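Local structure of Thiol:disulfide interchange protein DsbL (Escherichia coli, 3C7M) at residues 8-13 with 155-160; 69-74 with 94-99. The protein takes part in disulfide-bond formation in the periplasm, passing its own disulfide to other proteins and, together with DsbI, serving the arylsulfate sulfotransferase AssT. One frame throughout, in Å; residues are numbered along the deposited sequence. Where two conformers were deposited one is given.

Interaction 1: 8-13 with 155-160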
loop_
_atom_site.group_PDB
_atom_site.type_symbol
_atom_site.label_atom_id
_atom_site.label_comp_id
_atom_site.label_asym_id
_atom_site.label_seq_id
_atom_site.Cartn_x
_atom_site.Cartn_y
_atom_site.Cartn_z
ATOM N N MET A 8 -6.543 -0.678 17.660
ATOM C CA MET A 8 -7.726 0.104 18.016
ATOM C C MET A 8 -8.831 -0.168 16.997
ATOM O O MET A 8 -8.582 -0.740 15.926
ATOM C CB MET A 8 -7.395 1.597 18.136
ATOM C CG MET A 8 -6.817 2.255 16.883
ATOM S SD MET A 8 -8.045 2.762 15.659
ATOM C CE MET A 8 -8.907 4.086 16.514
ATOM N N VAL A 9 -10.054 0.216 17.343
ATOM C CA VAL A 9 -11.197 0.035 16.463
ATOM C C VAL A 9 -11.522 1.371 15.803
ATOM O O VAL A 9 -11.774 2.367 16.486
ATOM C CB VAL A 9 -12.444 -0.493 17.220
ATOM C CG1 VAL A 9 -13.594 -0.732 16.255
ATOM C CG2 VAL A 9 -12.108 -1.783 17.976
ATOM N N LEU A 10 -11.500 1.383 14.471
ATOM C CA LEU A 10 -11.835 2.578 13.703
ATOM C C LEU A 10 -13.289 2.958 13.938
ATOM O O LEU A 10 -14.186 2.119 13.818
ATOM C CB LEU A 10 -11.610 2.350 12.202
ATOM C CG LEU A 10 -10.175 2.120 11.708
ATOM C CD1 LEU A 10 -10.175 1.731 10.241
ATOM C CD2 LEU A 10 -9.314 3.345 11.932
ATOM N N GLU A 11 -13.533 4.223 14.271
ATOM C CA GLU A 11 -14.911 4.678 14.455
ATOM C C GLU A 11 -15.624 4.748 13.106
ATOM O O GLU A 11 -16.825 4.478 13.014
ATOM C CB GLU A 11 -14.970 6.019 15.197
ATOM C CG GLU A 11 -16.384 6.437 15.643
ATOM C CD GLU A 11 -17.028 5.464 16.625
ATOM O OE1 GLU A 11 -16.300 4.789 17.383
ATOM O OE2 GLU A 11 -18.274 5.376 16.636
ATOM N N LYS A 12 -14.878 5.097 12.061
ATOM C CA LYS A 12 -15.406 5.033 10.703
ATOM C C LYS A 12 -14.604 3.981 9.930
ATOM O O LYS A 12 -13.502 4.259 9.453
ATOM C CB LYS A 12 -15.343 6.399 10.012
ATOM C CG LYS A 12 -15.998 6.422 8.630
ATOM C CD LYS A 12 -15.722 7.713 7.876
ATOM C CE LYS A 12 -16.202 7.611 6.433
ATOM N NZ LYS A 12 -15.873 8.827 5.629
ATOM N N PRO A 13 -15.137 2.757 9.849
ATOM C CA PRO A 13 -14.444 1.697 9.125
ATOM C C PRO A 13 -14.257 2.002 7.643
ATOM O O PRO A 13 -14.943 2.859 7.081
ATOM C CB PRO A 13 -15.383 0.496 9.289
ATOM C CG PRO A 13 -16.146 0.784 10.542
ATOM C CD PRO A 13 -16.378 2.263 10.477
ATOM N N TYR A 155 -6.710 8.947 3.974
ATOM C CA TYR A 155 -6.401 10.173 4.688
ATOM C C TYR A 155 -6.897 10.112 6.127
ATOM O O TYR A 155 -6.145 10.393 7.055
ATOM C CB TYR A 155 -6.991 11.361 3.933
ATOM C CG TYR A 155 -6.697 12.723 4.532
ATOM C CD1 TYR A 155 -7.538 13.281 5.498
ATOM C CD2 TYR A 155 -5.595 13.464 4.109
ATOM C CE1 TYR A 155 -7.280 14.555 6.026
ATOM C CE2 TYR A 155 -5.332 14.729 4.634
ATOM C CZ TYR A 155 -6.176 15.264 5.593
ATOM O OH TYR A 155 -5.913 16.522 6.114
ATOM N N ASP A 156 -8.154 9.720 6.301
ATOM C CA ASP A 156 -8.737 9.671 7.640
ATOM C C ASP A 156 -8.157 8.537 8.475
ATOM O O ASP A 156 -8.025 8.659 9.693
ATOM C CB ASP A 156 -10.260 9.608 7.565
ATOM C CG ASP A 156 -10.878 10.941 7.141
ATOM O OD1 ASP A 156 -10.237 11.994 7.352
ATOM O OD2 ASP A 156 -12.006 10.929 6.613
ATOM N N VAL A 157 -7.770 7.447 7.830
ATOM C CA VAL A 157 -7.140 6.352 8.573
ATOM C C VAL A 157 -5.735 6.756 9.044
ATOM O O VAL A 157 -5.319 6.451 10.177
ATOM C CB VAL A 157 -7.100 5.059 7.729
ATOM C CG1 VAL A 157 -6.267 3.971 8.418
ATOM C CG2 VAL A 157 -8.524 4.553 7.476
ATOM N N ALA A 158 -5.004 7.448 8.174
ATOM C CA ALA A 158 -3.642 7.878 8.482
ATOM C C ALA A 158 -3.543 8.821 9.690
ATOM O O ALA A 158 -2.477 8.938 10.293
ATOM C CB ALA A 158 -2.983 8.505 7.247
ATOM N N LYS A 159 -4.646 9.487 10.027
ATOM C CA LYS A 159 -4.694 10.426 11.162
ATOM C C LYS A 159 -4.453 9.788 12.519
ATOM O O LYS A 159 -3.948 10.441 13.443
ATOM C CB LYS A 159 -6.066 11.090 11.242
ATOM C CG LYS A 159 -6.373 12.066 10.145
ATOM C CD LYS A 159 -7.789 12.556 10.329
ATOM C CE LYS A 159 -8.154 13.582 9.288
ATOM N NZ LYS A 159 -9.531 14.074 9.527
ATOM N N ILE A 160 -4.851 8.527 12.655
ATOM C CA ILE A 160 -4.867 7.869 13.955
ATOM C C ILE A 160 -3.457 7.647 14.490
ATOM O O ILE A 160 -3.139 8.074 15.605
ATOM C CB ILE A 160 -5.674 6.561 13.901
ATOM C CG1 ILE A 160 -7.144 6.891 13.673
ATOM C CG2 ILE A 160 -5.521 5.775 15.199
ATOM C CD1 ILE A 160 -7.768 6.152 12.554
HETATM O O HOH W 1 -12.806 8.692 5.215
#
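Ile160 reaches from the helix to strand residue Met8 and to Leu10, just past the strand's end, with a different branch for each. Its CG2 methyl faces the hooked thioether of Met8, almost equally far from SD and CE, with Met8 SD to Ile160 CG2 at 4.0 Å. Met8 takes that shape because CG is wedged between the backbone N and the carbonyl carbon (chi1 59°) and the chain bends again at chi2 and chi3, bringing CE back against that methyl. The CD1 methyl runs at a slant to Leu10; Leu10 CD2 and Ile160 CD1 are only 3.3 Å apart, tighter than ordinary methyl contact, and Ile160 chi2, off-staggered at 129°, is consistent with some strain in this close fit. The other methyl of Leu10 reaches one turn back toward the helix's N-terminal end, Leu10 CD1 meeting Val157 CG2 at 4.3 Å. In this thioredoxin-domain sheet, helix 154-161 lies against strands 172-174 and 165-168, and Met8, on outermost strand 7-9, and Leu10 close its flank. Extended Lys12 stops short of Asp156: one water accepts from Lys12 NZ at 3.1 Å and donates to Asp156 OD2 at 2.8 Å. The other oxygen, Asp156 OD1, makes a salt bridge within the helix to Lys159 NZ, which comes from above the carboxylate plane. Apolar packing therefore joins strand and following loop to the helix directly, while Lys12 and Asp156 connect through water, which probably softens their attraction.

Interaction 2: 69-74 with 94-99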
loop_
_atom_site.group_PDB
_atom_site.type_symbol
_atom_site.label_atom_id
_atom_site.label_comp_id
_atom_site.label_asym_id
_atom_site.label_seq_id
_atom_site.Cartn_x
_atom_site.Cartn_y
_atom_site.Cartn_z
ATOM N N SER A 69 -0.064 7.244 -6.537
ATOM C CA SER A 69 -1.351 6.550 -6.470
ATOM C C SER A 69 -1.804 6.041 -7.840
ATOM O O SER A 69 -2.246 4.899 -7.964
ATOM C CB SER A 69 -2.428 7.441 -5.849
ATOM O OG SER A 69 -2.215 7.564 -4.452
ATOM N N GLU A 70 -1.679 6.880 -8.868
ATOM C CA GLU A 70 -2.054 6.479 -10.229
ATOM C C GLU A 70 -1.240 5.288 -10.708
ATOM O O GLU A 70 -1.793 4.309 -11.219
ATOM C CB GLU A 70 -1.879 7.639 -11.200
ATOM C CG GLU A 70 -2.815 8.808 -10.926
ATOM C CD GLU A 70 -2.582 9.978 -11.867
ATOM O OE1 GLU A 70 -1.428 10.180 -12.312
ATOM O OE2 GLU A 70 -3.562 10.699 -12.162
ATOM N N VAL A 71 0.075 5.363 -10.530
ATOM C CA VAL A 71 0.946 4.278 -10.982
ATOM C C VAL A 71 0.589 2.989 -10.240
ATOM O O VAL A 71 0.404 1.940 -10.856
ATOM C CB VAL A 71 2.440 4.648 -10.815
ATOM C CG1 VAL A 71 3.330 3.437 -11.032
ATOM C CG2 VAL A 71 2.822 5.782 -11.782
ATOM N N PHE A 72 0.461 3.075 -8.918
ATOM C CA PHE A 72 0.153 1.885 -8.125
ATOM C C PHE A 72 -1.221 1.304 -8.441
ATOM O O PHE A 72 -1.356 0.085 -8.513
ATOM C CB PHE A 72 0.266 2.161 -6.624
ATOM C CG PHE A 72 1.653 2.540 -6.156
ATOM C CD1 PHE A 72 2.804 2.014 -6.759
ATOM C CD2 PHE A 72 1.799 3.394 -5.069
ATOM C CE1 PHE A 72 4.074 2.374 -6.303
ATOM C CE2 PHE A 72 3.067 3.752 -4.601
ATOM C CZ PHE A 72 4.202 3.237 -5.209
ATOM N N ALA A 73 -2.227 2.164 -8.635
ATOM C CA ALA A 73 -3.575 1.693 -8.970
ATOM C C ALA A 73 -3.566 0.955 -10.303
ATOM O O ALA A 73 -4.187 -0.104 -10.450
ATOM C CB ALA A 73 -4.577 2.849 -9.002
ATOM N N VAL A 74 -2.848 1.507 -11.273
ATOM C CA VAL A 74 -2.743 0.846 -12.580
ATOM C C VAL A 74 -2.072 -0.519 -12.426
ATOM O O VAL A 74 -2.585 -1.534 -12.906
ATOM C CB VAL A 74 -2.003 1.728 -13.606
ATOM C CG1 VAL A 74 -1.521 0.895 -14.796
ATOM C CG2 VAL A 74 -2.917 2.863 -14.070
ATOM N N LYS A 94 4.980 -4.393 -7.306
ATOM C CA LYS A 94 6.119 -4.575 -6.417
ATOM C C LYS A 94 7.370 -3.876 -6.959
ATOM O O LYS A 94 8.082 -3.189 -6.220
ATOM C CB LYS A 94 6.388 -6.061 -6.207
ATOM C CG LYS A 94 7.518 -6.330 -5.253
ATOM C CD LYS A 94 7.620 -7.807 -4.912
ATOM C CE LYS A 94 8.966 -8.094 -4.275
ATOM N NZ LYS A 94 8.962 -9.449 -3.650
ATOM N N LYS A 95 7.606 -4.022 -8.256
ATOM C CA LYS A 95 8.772 -3.417 -8.882
ATOM C C LYS A 95 8.719 -1.897 -8.798
ATOM O O LYS A 95 9.712 -1.256 -8.438
ATOM C CB LYS A 95 8.888 -3.870 -10.334
ATOM C CG LYS A 95 9.253 -5.341 -10.477
ATOM C CD LYS A 95 9.316 -5.764 -11.932
ATOM C CE LYS A 95 9.645 -7.247 -12.064
ATOM N NZ LYS A 95 9.628 -7.663 -13.502
ATOM N N ALA A 96 7.563 -1.321 -9.125
ATOM C CA ALA A 96 7.415 0.127 -9.041
ATOM C C ALA A 96 7.546 0.629 -7.606
ATOM O O ALA A 96 8.218 1.636 -7.354
ATOM C CB ALA A 96 6.089 0.578 -9.640
ATOM N N LYS A 97 6.911 -0.077 -6.666
ATOM C CA LYS A 97 6.923 0.337 -5.265
ATOM C C LYS A 97 8.345 0.408 -4.723
ATOM O O LYS A 97 8.738 1.403 -4.120
ATOM C CB LYS A 97 6.068 -0.605 -4.417
ATOM C CG LYS A 97 6.049 -0.247 -2.930
ATOM C CD LYS A 97 5.174 -1.200 -2.099
ATOM C CE LYS A 97 5.525 -2.658 -2.327
ATOM N NZ LYS A 97 5.016 -3.552 -1.226
ATOM N N PHE A 98 9.133 -0.629 -4.976
ATOM C CA PHE A 98 10.496 -0.606 -4.472
ATOM C C PHE A 98 11.404 0.359 -5.215
ATOM O O PHE A 98 12.346 0.898 -4.616
ATOM C CB PHE A 98 11.074 -2.010 -4.344
ATOM C CG PHE A 98 10.576 -2.723 -3.128
ATOM C CD1 PHE A 98 11.053 -2.378 -1.864
ATOM C CD2 PHE A 98 9.595 -3.696 -3.233
ATOM C CE1 PHE A 98 10.571 -3.011 -0.730
ATOM C CE2 PHE A 98 9.120 -4.345 -2.102
ATOM C CZ PHE A 98 9.617 -4.005 -0.853
ATOM N N ALA A 99 11.102 0.609 -6.488
ATOM C CA ALA A 99 11.843 1.614 -7.248
ATOM C C ALA A 99 11.633 2.998 -6.637
ATOM O O ALA A 99 12.588 3.774 -6.509
ATOM C CB ALA A 99 11.430 1.602 -8.706
#
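The Phe72 ring points its CE1 corner at the backbone of the 94-99 helix. At the ring edge, close to its plane, lies the carbonyl carbon of Ala96, with Phe72 CE1 to Ala96 C at 4.1 Å. Lys97 comes in obliquely: its CA is 3.7 Å from Phe72 CE1, and Phe72 CZ is the next ring atom along to feel it. Other rings surround the same phenyl group, His57 and Phe93 in edge-to-face arrangements and Phe25 with its plane inclined by about 35°. Phe72 gets there by setting CG beside its backbone N, opposite the carbonyl carbon (chi1 -63°), which carries the ring across to the second helix although the CB bond itself starts out along the flank.

These two helices, 65-81 and 92-106, belong to the helical domain inserted into the thioredoxin fold, as in DsbA. Here they run nearly antiparallel, 156° between their directions, with the local axes 9.9 Å apart. A small residue suits that spacing: the Ala96 methyl faces the first helix and receives both Val71, through Val71 CG1 to Ala96 CB at 4.2 Å, and the Phe72 corner, through Phe72 CE1 to Ala96 CB at 4.3 Å. Val71 also touches Phe135 of helix 132-139. Lys97 lends only its inner part to the contact, Lys97 CB lying 4.1 Å from Phe72 CE1; its chain leads away from Phe72, bends at chi3, and places NZ near Asp36, in a long, weak ion pair.

How the interactions relate
Interaction 2 sits deep in the helical part of the molecule, and all four residues that touch there are buried; interaction 1, whose centre lies about 16 Å from the centre of the chain, on the opposite side of it, is only partly buried. No secondary-structure element is shared: 69-74 with 94-99 joins helix to helix, whereas 8-13 with 155-160 sets a helix against the end of an edge strand and the loop that follows. The contact centres are 24 Å apart, with nearest atoms about 10 Å apart. In sequence, interaction 2 is nested within the span closed by interaction 1. Aliphatic packing serves both, but an aromatic ring dominates inside, while a water-mediated charged pair appears only outside.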